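Long-range contacts in citrate lyase (Yersinia pestis, PDB 3QLL), which probably acts as a magnesium-dependent lyase of the citrate lyase beta-subunit (CitE) type, built on a closed eight-stranded parallel barrel: residues Ile72-Ser77 against Leu104-Asn109; Ile163-Arg168 against Ala190-Ala195; Asn171-Ile176 against Ala211-Ala216; Glu241-Ser246 against Asn265-Pro270. One frame throughout, in Å; residues are numbered along the deposited sequence.

Contact 1. Residues Ile72-Ser77 against Leu104-Asn109; sequences IDLEDS and LALRIN
Strands 69-73 and 104-107 are the second and third staves of the barrel, and Asp-73 meets Arg-107 where both strands end. Arg-107 grips the Asp-73 carboxylate side-on. Arg-107 NE donates to Asp-73 OD1 at 2.5 Å, nearly in the guanidinium plane, and Arg-107 NH2 donates to Asp-73 OD2 at 2.7 Å. The two planes are turned 55° apart, so the pair is not flat. Asp-73 CG is anti to the backbone N (chi1 -172°), which lays the carboxylate alongside the arginine. Each oxygen takes a second donor from the opposite face of the carboxylate: Glu-75 N closes an Asx turn on OD1, and Ser-77 OG reaches OD2. Glu-75 OE1 lies 3.4 Å above the centre of the Arg-107 guanidinium. No N-H points at it, so that link is one of charge alone. These residues sit at the C-terminal rim of the parallel barrel, the active-site end in this fold, and Arg-107 is a predicted substrate-binding residue. Behind the rim the backbones pair in parallel. Ile-72 N bonds Ala-105 O, and Arg-107 N bonds Ile-72 O, both at 2.9 Å. Leu-74 N continues the ladder to Arg-107 O. Asn-109 ND2 donates to Leu-74 O from above the carbonyl plane, and also bonds Asp-119. On the face away from Arg-107, Leu-106 CD1 packs 4.0 Å from both Ile-72 CB and Leu-74 CG, under helix 114-125.

Contact 2. Residues Ile163-Arg168 against Ala190-Ala195; sequences IIESVR and AADMAA
Ile-164, at the end of strand 159-164, meets Met-193 (a selenomethionine) of helix 190-197 through CG2, which lies 3.8 Å from the methyl CE. The two side chains run side by side and point the same way. Glu-165 follows, just past the strand. Its side chain lies alongside Asp-192, with the two CB atoms 3.6 Å apart and the carboxylate planes 63° from each other. Glu-165 OE1 comes within 2.9 Å of Asp-192 OD2. Both atoms are acceptors and no hydrogen bond joins them. Two carboxylates this close would suit a shared cation, consistent with the predicted role of both as magnesium ligands; Glu-165 is also a predicted substrate contact. Glu-165 OE2 is held by the backbone N of Lys-137. Glu-165 O stands 3.1 Å from Met-193 N, but the angle is poor for a hydrogen bond. Ser-166 N-caps helix 167-171: its OG takes the N-H of Gly-169 and also bonds Glu-139. Met-193 folds beneath this turn. Its chain leaves extended (chi1 -175°), then bends at chi2 and chi3, which puts Met-193 CE 3.4 Å and SE 3.5 Å from Ser-166 O. Val-167 starts the helix, with its N 3.8 Å from Met-193 SE and bonded to Asp-196 OD2. Around the contact, Ile-164 packs on Val-173 and Ile-176 of helix 173-177 and on Leu-213 of helix 203-220, and Met-193 packs on Leu-206 of the latter. Val-167 also touches Ser-215 of the second subunit.

Contact 3. Residues Asn171-Ile176 against Ala211-Ala216; sequences NAVESI and ARLVSA
The guanidinium of Arg-212 presents its NE edge to the carboxylate of Glu-174, and the two groups are nearly coplanar, 20° apart. Arg-212 NE donates to Glu-174 OE2 at 2.7 Å in a nearly straight bond (169°), and OE2 receives it on its syn lone pair. Arg-212 NH2 donates to Glu-174 OE1 at 3.0 Å, somewhat out of both planes. The two bonds form a side-on, two-nitrogen salt bridge that fixes the rotation of the guanidinium. At its outer end Arg-212 NH1 donates to Asn-171 OD1 at 3.2 Å, in the carbonyl plane and on a lone pair. Val-173 CG1 approaches the guanidinium obliquely. Arg-212 runs extended from CG to NE to reach across to helix 173-177, while Glu-174 bends at chi2 (74°) to come up across it at about a right angle. Below this polar layer the packing is apolar. Val-173 CG2 meets Leu-213 CD1 at 3.7 Å, and Val-173 CG1 meets Ala-216 CB at 3.9 Å. The small Ala-216 lets the backbones come close, with its CA 5.2 Å from Glu-174 CA. Leu-213 also rests on Leu-186 and Phe-188 of strand 183-188. Asn-171 touches Met-219 of the second subunit, and Val-214 touches Ile-197 of the third. Helices 173-177 and 203-220 follow the fifth and sixth strands, so this is the packing of neighbouring helices in the outer layer of a TIM-type (beta/alpha)8 barrel.

Contact 4. Residues Glu241-Ser246 against Asn265-Pro270; sequences ETLRAS and NTLFTP
Thr-269 OG1, just beyond the Leu-267 and Phe-268 that pack on helix 235-248, is gripped twice: it donates to Asn-265 O at 2.6 Å and is bonded by Arg-46 NH1. The first bond ties the chain back onto the end of helix 261-267, where Phe-268 leaves the helical path. Between the segments themselves the contact is apolar. The CB of Thr-242 is directed toward 265-270. Its OG1 bonds back to Leu-238 O in the same helix, and CG2, anti to the backbone N, faces across. Thr-242 CG2 lies 3.7 Å from Phe-268 CE2 and 4.0 Å from Leu-267 CB. The two helices follow the seventh and eighth strands of the barrel, and here the end of the later one lies against the middle of the earlier one on the outside of the fold. Phe-268 CE1 meets Ser-246 CB at 3.8 Å. Thr-242 and Ser-246, one turn apart, both approach the ring obliquely. Leu-267 CD1 sits 4.0 Å from Thr-242 CB, and Leu-267 CD2 reaches Leu-243 CD2 at 4.2 Å near the surface. Lys-253 of strand 252-255 is touched by both Thr-242 and Phe-268.

In the fold
From the N terminus, contact 1 comes first. It pairs the second and third strands and closes a loop that carries helix 83-91. Contacts 2 and 3 cross: 163-168 and 171-176 come before 190-195 and 211-216, so the fifth strand and the helices after it are tied twice to the helices after the sixth strand. The two contacts share packing around Ile-164. Contact 4 closes last and joins the helices after the seventh and eighth strands. No contact nests within another. Contacts 1 and 2 meet at the predicted magnesium and substrate site, where Asp-76 OD2 is 4.1 Å from Asp-192 OD2. Contact 4 lies away from that site.

Contact 1. Residues Ile72-Ser77 against Leu104-Asn109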
loop_
_atom_site.group_PDB
_atom_site.type_symbol
_atom_site.label_atom_id
_atom_site.label_comp_id
_atom_site.label_asym_id
_atom_site.label_seq_id
_atom_site.Cartn_x
_atom_site.Cartn_y
_atom_site.Cartn_z
ATOM N N ILE A 72 -17.024 -1.322 27.130
ATOM C CA ILE A 72 -17.950 -2.385 27.421
ATOM C C ILE A 72 -18.320 -3.082 26.138
ATOM O O ILE A 72 -18.824 -2.446 25.199
ATOM C CB ILE A 72 -19.218 -1.840 28.099
ATOM C CG1 ILE A 72 -18.867 -0.968 29.298
ATOM C CG2 ILE A 72 -20.178 -2.985 28.455
ATOM C CD1 ILE A 72 -20.041 -0.215 29.816
ATOM N N ASP A 73 -18.084 -4.386 26.106
ATOM C CA ASP A 73 -18.185 -5.122 24.860
ATOM C C ASP A 73 -19.411 -6.017 24.836
ATOM O O ASP A 73 -19.548 -6.904 25.670
ATOM C CB ASP A 73 -16.898 -5.926 24.616
ATOM C CG ASP A 73 -16.860 -6.572 23.247
ATOM O OD1 ASP A 73 -17.427 -6.004 22.271
ATOM O OD2 ASP A 73 -16.152 -7.591 23.133
ATOM N N LEU A 74 -20.239 -5.831 23.808
ATOM C CA LEU A 74 -21.398 -6.681 23.574
ATOM C C LEU A 74 -21.146 -7.726 22.500
ATOM O O LEU A 74 -22.017 -8.545 22.229
ATOM C CB LEU A 74 -22.606 -5.843 23.181
ATOM C CG LEU A 74 -23.121 -4.837 24.208
ATOM C CD1 LEU A 74 -24.249 -4.017 23.585
ATOM C CD2 LEU A 74 -23.533 -5.536 25.543
ATOM N N GLU A 75 -19.985 -7.680 21.853
ATOM C CA GLU A 75 -19.780 -8.492 20.657
ATOM C C GLU A 75 -19.031 -9.799 20.936
ATOM O O GLU A 75 -19.548 -10.680 21.604
ATOM C CB GLU A 75 -19.062 -7.728 19.550
ATOM C CG GLU A 75 -19.259 -8.387 18.197
ATOM C CD GLU A 75 -18.362 -7.789 17.158
ATOM O OE1 GLU A 75 -17.499 -6.998 17.574
ATOM O OE2 GLU A 75 -18.528 -8.076 15.944
ATOM N N ASP A 76 -17.788 -9.886 20.454
ATOM C CA ASP A 76 -17.108 -11.178 20.264
ATOM C C ASP A 76 -16.727 -11.863 21.562
ATOM O O ASP A 76 -16.534 -13.071 21.591
ATOM C CB ASP A 76 -15.892 -11.049 19.326
ATOM C CG ASP A 76 -16.260 -11.242 17.847
ATOM O OD1 ASP A 76 -17.307 -11.869 17.569
ATOM O OD2 ASP A 76 -15.516 -10.758 16.960
ATOM N N SER A 77 -16.665 -11.097 22.640
ATOM C CA SER A 77 -16.400 -11.679 23.949
ATOM C C SER A 77 -17.685 -12.253 24.573
ATOM O O SER A 77 -17.634 -13.151 25.410
ATOM C CB SER A 77 -15.774 -10.620 24.858
ATOM O OG SER A 77 -16.643 -9.516 25.037
ATOM N N LEU A 104 -16.319 6.467 28.855
ATOM C CA LEU A 104 -16.807 5.116 28.686
ATOM C C LEU A 104 -17.136 4.851 27.228
ATOM O O LEU A 104 -17.729 5.694 26.552
ATOM C CB LEU A 104 -18.052 4.927 29.536
ATOM C CG LEU A 104 -18.588 3.507 29.645
ATOM C CD1 LEU A 104 -17.530 2.605 30.246
ATOM C CD2 LEU A 104 -19.828 3.504 30.504
ATOM N N ALA A 105 -16.763 3.677 26.739
ATOM C CA ALA A 105 -17.071 3.299 25.359
ATOM C C ALA A 105 -17.986 2.093 25.352
ATOM O O ALA A 105 -17.982 1.298 26.300
ATOM C CB ALA A 105 -15.781 3.007 24.566
ATOM N N LEU A 106 -18.819 1.981 24.327
ATOM C CA LEU A 106 -19.632 0.776 24.179
ATOM C C LEU A 106 -19.496 0.206 22.768
ATOM O O LEU A 106 -19.929 0.812 21.813
ATOM C CB LEU A 106 -21.104 1.089 24.467
ATOM C CG LEU A 106 -22.120 -0.039 24.270
ATOM C CD1 LEU A 106 -21.995 -1.201 25.286
ATOM C CD2 LEU A 106 -23.536 0.528 24.293
ATOM N N ARG A 107 -18.955 -0.996 22.649
ATOM C CA ARG A 107 -19.000 -1.679 21.381
ATOM C C ARG A 107 -20.245 -2.542 21.265
ATOM O O ARG A 107 -20.393 -3.583 21.948
ATOM C CB ARG A 107 -17.765 -2.536 21.169
ATOM C CG ARG A 107 -17.884 -3.320 19.873
ATOM C CD ARG A 107 -16.565 -3.925 19.466
ATOM N NE ARG A 107 -16.281 -5.151 20.217
ATOM C CZ ARG A 107 -15.247 -5.946 19.962
ATOM N NH1 ARG A 107 -14.353 -5.618 19.039
ATOM N NH2 ARG A 107 -15.060 -7.026 20.688
ATOM N N ILE A 108 -21.143 -2.121 20.382
ATOM C CA ILE A 108 -22.345 -2.901 20.109
ATOM C C ILE A 108 -22.019 -3.941 19.080
ATOM O O ILE A 108 -20.940 -3.948 18.496
ATOM C CB ILE A 108 -23.479 -2.019 19.595
ATOM C CG1 ILE A 108 -23.061 -1.330 18.297
ATOM C CG2 ILE A 108 -23.829 -0.966 20.623
ATOM C CD1 ILE A 108 -24.126 -0.467 17.693
ATOM N N ASN A 109 -22.963 -4.825 18.847
ATOM C CA ASN A 109 -22.816 -5.787 17.779
ATOM C C ASN A 109 -23.011 -5.148 16.391
ATOM O O ASN A 109 -23.481 -4.002 16.256
ATOM C CB ASN A 109 -23.789 -6.935 17.984
ATOM C CG ASN A 109 -23.468 -7.738 19.252
ATOM O OD1 ASN A 109 -22.714 -8.713 19.186
ATOM N ND2 ASN A 109 -24.052 -7.343 20.400
#

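Contact 2. Residues Ile163-Arg168 against Ala190-Ala195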
loop_
_atom_site.group_PDB
_atom_site.type_symbol
_atom_site.label_atom_id
_atom_site.label_comp_id
_atom_site.label_asym_id
_atom_site.label_seq_id
_atom_site.Cartn_x
_atom_site.Cartn_y
_atom_site.Cartn_z
ATOM N N ILE A 163 -14.479 0.383 13.620
ATOM C CA ILE A 163 -13.428 -0.640 13.556
ATOM C C ILE A 163 -13.231 -1.069 12.104
ATOM O O ILE A 163 -14.166 -1.554 11.456
ATOM C CB ILE A 163 -13.745 -1.874 14.411
ATOM C CG1 ILE A 163 -13.949 -1.479 15.868
ATOM C CG2 ILE A 163 -12.646 -2.941 14.270
ATOM C CD1 ILE A 163 -14.229 -2.667 16.757
ATOM N N ILE A 164 -11.995 -0.955 11.624
ATOM C CA ILE A 164 -11.637 -1.427 10.313
ATOM C C ILE A 164 -11.043 -2.835 10.465
ATOM O O ILE A 164 -9.913 -2.998 10.883
ATOM C CB ILE A 164 -10.636 -0.465 9.653
ATOM C CG1 ILE A 164 -11.220 0.953 9.663
ATOM C CG2 ILE A 164 -10.341 -0.794 8.204
ATOM C CD1 ILE A 164 -12.413 1.156 8.719
ATOM N N GLU A 165 -11.861 -3.856 10.207
ATOM C CA GLU A 165 -11.419 -5.250 10.397
ATOM C C GLU A 165 -11.597 -6.110 9.134
ATOM O O GLU A 165 -11.579 -7.326 9.225
ATOM C CB GLU A 165 -12.132 -5.928 11.574
ATOM C CG GLU A 165 -13.543 -5.439 11.855
ATOM C CD GLU A 165 -14.091 -5.948 13.185
ATOM O OE1 GLU A 165 -13.361 -6.623 13.966
ATOM O OE2 GLU A 165 -15.244 -5.601 13.493
ATOM N N SER A 166 -11.961 -5.511 8.008
ATOM C CA SER A 166 -12.202 -6.312 6.783
ATOM C C SER A 166 -11.591 -5.684 5.530
ATOM O O SER A 166 -11.323 -4.485 5.503
ATOM C CB SER A 166 -13.709 -6.530 6.598
ATOM O OG SER A 166 -14.360 -5.290 6.365
ATOM N N VAL A 167 -11.337 -6.500 4.507
ATOM C CA VAL A 167 -10.878 -5.980 3.226
ATOM C C VAL A 167 -11.836 -4.900 2.662
ATOM O O VAL A 167 -11.389 -3.866 2.134
ATOM C CB VAL A 167 -10.715 -7.102 2.191
ATOM C CG1 VAL A 167 -10.475 -6.494 0.811
ATOM C CG2 VAL A 167 -9.564 -7.993 2.573
ATOM N N ARG A 168 -13.137 -5.163 2.722
ATOM C CA ARG A 168 -14.103 -4.168 2.272
ATOM C C ARG A 168 -13.981 -2.824 3.035
ATOM O O ARG A 168 -13.924 -1.745 2.410
ATOM C CB ARG A 168 -15.504 -4.752 2.421
ATOM C CG ARG A 168 -16.614 -4.053 1.717
ATOM C CD ARG A 168 -17.946 -4.783 1.969
ATOM N NE ARG A 168 -18.142 -5.933 1.088
ATOM C CZ ARG A 168 -18.622 -5.813 -0.150
ATOM N NH1 ARG A 168 -18.909 -4.600 -0.624
ATOM N NH2 ARG A 168 -18.790 -6.881 -0.924
ATOM N N ALA A 190 -6.881 -6.234 13.668
ATOM C CA ALA A 190 -5.870 -7.106 13.033
ATOM C C ALA A 190 -6.339 -8.562 12.876
ATOM O O ALA A 190 -6.209 -9.133 11.788
ATOM C CB ALA A 190 -4.526 -7.047 13.797
ATOM N N ALA A 191 -6.921 -9.137 13.915
ATOM C CA ALA A 191 -7.279 -10.572 13.888
ATOM C C ALA A 191 -8.346 -10.862 12.797
ATOM O O ALA A 191 -8.248 -11.854 12.096
ATOM C CB ALA A 191 -7.753 -11.059 15.272
ATOM N N ASP A 192 -9.384 -10.032 12.689
ATOM C CA ASP A 192 -10.369 -10.229 11.609
ATOM C C ASP A 192 -9.834 -9.891 10.217
ATOM O O ASP A 192 -10.144 -10.582 9.233
ATOM C CB ASP A 192 -11.651 -9.453 11.903
ATOM C CG ASP A 192 -12.537 -10.167 12.927
ATOM O OD1 ASP A 192 -12.630 -11.408 12.853
ATOM O OD2 ASP A 192 -13.115 -9.509 13.823
HETATM N N MSE A 193 -9.015 -8.843 10.151
HETATM C CA MSE A 193 -8.345 -8.402 8.917
HETATM C C MSE A 193 -7.464 -9.534 8.342
HETATM O O MSE A 193 -7.602 -9.903 7.180
HETATM C CB MSE A 193 -7.506 -7.138 9.189
HETATM C CG MSE A 193 -6.846 -6.509 7.913
HETATM SE SE MSE A 193 -8.332 -5.860 6.774
HETATM C CE MSE A 193 -8.710 -4.155 7.727
ATOM N N ALA A 194 -6.609 -10.117 9.189
ATOM C CA ALA A 194 -5.783 -11.270 8.787
ATOM C C ALA A 194 -6.642 -12.448 8.332
ATOM O O ALA A 194 -6.381 -13.045 7.279
ATOM C CB ALA A 194 -4.858 -11.704 9.953
ATOM N N ALA A 195 -7.718 -12.710 9.065
ATOM C CA ALA A 195 -8.595 -13.821 8.725
ATOM C C ALA A 195 -9.339 -13.557 7.419
ATOM O O ALA A 195 -9.464 -14.444 6.613
ATOM C CB ALA A 195 -9.598 -14.098 9.877
#

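Contact 3. Residues Asn171-Ile176 against Ala211-Ala216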
loop_
_atom_site.group_PDB
_atom_site.type_symbol
_atom_site.label_atom_id
_atom_site.label_comp_id
_atom_site.label_asym_id
_atom_site.label_seq_id
_atom_site.Cartn_x
_atom_site.Cartn_y
_atom_site.Cartn_z
ATOM N N ASN A 171 -10.632 -1.048 1.944
ATOM C CA ASN A 171 -10.732 -0.420 0.613
ATOM C C ASN A 171 -11.570 0.870 0.634
ATOM O O ASN A 171 -11.468 1.690 -0.259
ATOM C CB ASN A 171 -11.247 -1.408 -0.456
ATOM C CG ASN A 171 -10.179 -2.410 -0.851
ATOM O OD1 ASN A 171 -8.994 -2.160 -0.666
ATOM N ND2 ASN A 171 -10.581 -3.538 -1.371
ATOM N N ALA A 172 -12.428 1.013 1.638
ATOM C CA ALA A 172 -13.229 2.212 1.738
ATOM C C ALA A 172 -12.736 3.107 2.879
ATOM O O ALA A 172 -13.472 3.989 3.308
ATOM C CB ALA A 172 -14.706 1.853 1.943
ATOM N N VAL A 173 -11.515 2.877 3.380
ATOM C CA VAL A 173 -11.101 3.542 4.624
ATOM C C VAL A 173 -11.042 5.073 4.495
ATOM O O VAL A 173 -11.358 5.787 5.434
ATOM C CB VAL A 173 -9.773 2.961 5.236
ATOM C CG1 VAL A 173 -8.520 3.416 4.459
ATOM C CG2 VAL A 173 -9.656 3.346 6.705
ATOM N N GLU A 174 -10.674 5.561 3.316
ATOM C CA GLU A 174 -10.639 6.990 3.082
ATOM C C GLU A 174 -12.036 7.591 3.230
ATOM O O GLU A 174 -12.212 8.606 3.886
ATOM C CB GLU A 174 -10.018 7.321 1.704
ATOM C CG GLU A 174 -8.528 6.875 1.627
ATOM C CD GLU A 174 -8.350 5.348 1.497
ATOM O OE1 GLU A 174 -9.314 4.674 1.075
ATOM O OE2 GLU A 174 -7.253 4.820 1.820
ATOM N N SER A 175 -13.040 6.957 2.651
ATOM C CA SER A 175 -14.376 7.521 2.752
ATOM C C SER A 175 -14.995 7.355 4.152
ATOM O O SER A 175 -15.795 8.209 4.534
ATOM C CB SER A 175 -15.293 6.949 1.653
ATOM O OG SER A 175 -15.761 5.643 1.874
ATOM N N ILE A 176 -14.688 6.261 4.864
ATOM C CA ILE A 176 -15.121 6.046 6.263
ATOM C C ILE A 176 -14.563 7.100 7.238
ATOM O O ILE A 176 -15.267 7.565 8.134
ATOM C CB ILE A 176 -14.731 4.617 6.742
ATOM C CG1 ILE A 176 -15.590 3.604 5.992
ATOM C CG2 ILE A 176 -14.841 4.477 8.276
ATOM C CD1 ILE A 176 -15.096 2.159 6.074
ATOM N N ALA A 211 -0.743 1.056 7.557
ATOM C CA ALA A 211 -0.274 2.322 7.049
ATOM C C ALA A 211 -1.427 3.075 6.365
ATOM O O ALA A 211 -1.565 4.279 6.548
ATOM C CB ALA A 211 0.925 2.134 6.104
ATOM N N ARG A 212 -2.271 2.347 5.636
ATOM C CA ARG A 212 -3.432 2.935 4.978
ATOM C C ARG A 212 -4.448 3.431 5.996
ATOM O O ARG A 212 -5.078 4.471 5.792
ATOM C CB ARG A 212 -4.075 1.936 4.010
ATOM C CG ARG A 212 -4.948 2.608 3.003
ATOM C CD ARG A 212 -5.485 1.669 1.941
ATOM N NE ARG A 212 -6.606 2.266 1.219
ATOM C CZ ARG A 212 -7.382 1.572 0.413
ATOM N NH1 ARG A 212 -7.118 0.287 0.247
ATOM N NH2 ARG A 212 -8.390 2.155 -0.226
ATOM N N LEU A 213 -4.608 2.704 7.100
ATOM C CA LEU A 213 -5.535 3.176 8.123
ATOM C C LEU A 213 -5.046 4.478 8.775
ATOM O O LEU A 213 -5.796 5.468 8.827
ATOM C CB LEU A 213 -5.766 2.110 9.183
ATOM C CG LEU A 213 -6.566 2.598 10.399
ATOM C CD1 LEU A 213 -7.960 3.014 9.971
ATOM C CD2 LEU A 213 -6.653 1.531 11.463
ATOM N N VAL A 214 -3.774 4.504 9.176
ATOM C CA VAL A 214 -3.190 5.679 9.837
ATOM C C VAL A 214 -3.279 6.911 8.914
ATOM O O VAL A 214 -3.715 7.980 9.334
ATOM C CB VAL A 214 -1.714 5.412 10.251
ATOM C CG1 VAL A 214 -1.033 6.683 10.729
ATOM C CG2 VAL A 214 -1.676 4.381 11.332
ATOM N N SER A 215 -2.924 6.739 7.647
ATOM C CA SER A 215 -3.018 7.824 6.672
ATOM C C SER A 215 -4.431 8.464 6.575
ATOM O O SER A 215 -4.572 9.663 6.546
ATOM C CB SER A 215 -2.566 7.329 5.295
ATOM O OG SER A 215 -2.843 8.304 4.318
ATOM N N ALA A 216 -5.458 7.636 6.548
ATOM C CA ALA A 216 -6.843 8.061 6.449
ATOM C C ALA A 216 -7.267 8.832 7.699
ATOM O O ALA A 216 -7.900 9.902 7.612
ATOM C CB ALA A 216 -7.764 6.842 6.205
#

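Contact 4. Residues Glu241-Ser246 against Asn265-Pro270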
loop_
_atom_site.group_PDB
_atom_site.type_symbol
_atom_site.label_atom_id
_atom_site.label_comp_id
_atom_site.label_asym_id
_atom_site.label_seq_id
_atom_site.Cartn_x
_atom_site.Cartn_y
_atom_site.Cartn_z
ATOM N N GLU A 241 5.177 -4.501 19.394
ATOM C CA GLU A 241 4.037 -4.124 18.543
ATOM C C GLU A 241 3.600 -2.687 18.836
ATOM O O GLU A 241 3.304 -1.889 17.887
ATOM C CB GLU A 241 2.852 -5.107 18.689
ATOM C CG GLU A 241 1.700 -4.815 17.730
ATOM C CD GLU A 241 0.617 -5.916 17.672
ATOM O OE1 GLU A 241 -0.482 -5.730 18.243
ATOM O OE2 GLU A 241 0.879 -6.971 17.024
ATOM N N THR A 242 3.578 -2.348 20.125
ATOM C CA THR A 242 3.169 -1.011 20.542
ATOM C C THR A 242 4.102 0.091 19.989
ATOM O O THR A 242 3.648 1.090 19.434
ATOM C CB THR A 242 3.098 -0.919 22.104
ATOM O OG1 THR A 242 2.297 -1.996 22.597
ATOM C CG2 THR A 242 2.496 0.379 22.568
ATOM N N LEU A 243 5.405 -0.143 20.077
ATOM C CA LEU A 243 6.406 0.759 19.530
ATOM C C LEU A 243 6.317 0.910 18.002
ATOM O O LEU A 243 6.409 2.019 17.464
ATOM C CB LEU A 243 7.798 0.275 19.925
ATOM C CG LEU A 243 8.221 0.632 21.349
ATOM C CD1 LEU A 243 9.550 -0.051 21.719
ATOM C CD2 LEU A 243 8.261 2.143 21.574
ATOM N N ARG A 244 6.181 -0.219 17.308
ATOM C CA ARG A 244 5.980 -0.225 15.852
ATOM C C ARG A 244 4.753 0.593 15.476
ATOM O O ARG A 244 4.791 1.365 14.506
ATOM C CB ARG A 244 5.830 -1.652 15.317
ATOM C CG ARG A 244 7.149 -2.360 15.100
ATOM C CD ARG A 244 6.968 -3.755 14.468
ATOM N NE ARG A 244 7.676 -3.866 13.193
ATOM C CZ ARG A 244 8.041 -5.016 12.628
ATOM N NH1 ARG A 244 7.737 -6.170 13.212
ATOM N NH2 ARG A 244 8.693 -5.018 11.469
ATOM N N ALA A 245 3.674 0.422 16.243
ATOM C CA ALA A 245 2.425 1.151 15.990
ATOM C C ALA A 245 2.636 2.649 16.198
ATOM O O ALA A 245 2.202 3.502 15.392
ATOM C CB ALA A 245 1.321 0.640 16.871
ATOM N N SER A 246 3.328 2.960 17.278
ATOM C CA SER A 246 3.636 4.338 17.570
ATOM C C SER A 246 4.465 4.953 16.438
ATOM O O SER A 246 4.162 6.039 15.967
ATOM C CB SER A 246 4.367 4.451 18.911
ATOM O OG SER A 246 4.830 5.761 19.141
ATOM N N ASN A 265 0.243 2.349 28.244
ATOM C CA ASN A 265 0.286 3.710 28.759
ATOM C C ASN A 265 1.658 4.343 28.748
ATOM O O ASN A 265 1.857 5.440 28.219
ATOM C CB ASN A 265 -0.289 3.763 30.174
ATOM C CG ASN A 265 -1.797 3.688 30.164
ATOM O OD1 ASN A 265 -2.413 3.862 29.114
ATOM N ND2 ASN A 265 -2.403 3.471 31.319
ATOM N N THR A 266 2.611 3.612 29.292
ATOM C CA THR A 266 3.976 4.085 29.392
ATOM C C THR A 266 4.598 4.395 28.042
ATOM O O THR A 266 5.197 5.455 27.871
ATOM C CB THR A 266 4.864 3.066 30.122
ATOM O OG1 THR A 266 4.296 2.781 31.402
ATOM C CG2 THR A 266 6.268 3.614 30.272
ATOM N N LEU A 267 4.441 3.467 27.096
ATOM C CA LEU A 267 5.077 3.565 25.777
ATOM C C LEU A 267 4.485 4.695 24.895
ATOM O O LEU A 267 5.158 5.217 24.004
ATOM C CB LEU A 267 5.020 2.206 25.037
ATOM C CG LEU A 267 5.928 1.104 25.634
ATOM C CD1 LEU A 267 5.825 -0.221 24.881
ATOM C CD2 LEU A 267 7.373 1.547 25.676
ATOM N N PHE A 268 3.241 5.073 25.177
ATOM C CA PHE A 268 2.559 6.170 24.488
ATOM C C PHE A 268 2.647 7.474 25.317
ATOM O O PHE A 268 1.908 8.436 25.067
ATOM C CB PHE A 268 1.102 5.821 24.205
ATOM C CG PHE A 268 0.882 5.027 22.944
ATOM C CD1 PHE A 268 1.162 5.573 21.689
ATOM C CD2 PHE A 268 0.315 3.782 23.003
ATOM C CE1 PHE A 268 0.890 4.846 20.507
ATOM C CE2 PHE A 268 0.044 3.050 21.846
ATOM C CZ PHE A 268 0.324 3.580 20.598
ATOM N N THR A 269 3.543 7.503 26.299
ATOM C CA THR A 269 3.724 8.685 27.111
ATOM C C THR A 269 5.003 9.371 26.657
ATOM O O THR A 269 6.058 8.744 26.572
ATOM C CB THR A 269 3.792 8.346 28.617
ATOM O OG1 THR A 269 2.535 7.796 29.024
ATOM C CG2 THR A 269 4.012 9.583 29.435
ATOM N N PRO A 270 4.890 10.666 26.318
ATOM C CA PRO A 270 5.991 11.486 25.785
ATOM C C PRO A 270 7.197 11.608 26.733
ATOM O O PRO A 270 7.016 11.647 27.961
ATOM C CB PRO A 270 5.331 12.849 25.622
ATOM C CG PRO A 270 3.874 12.583 25.463
ATOM C CD PRO A 270 3.596 11.378 26.323
#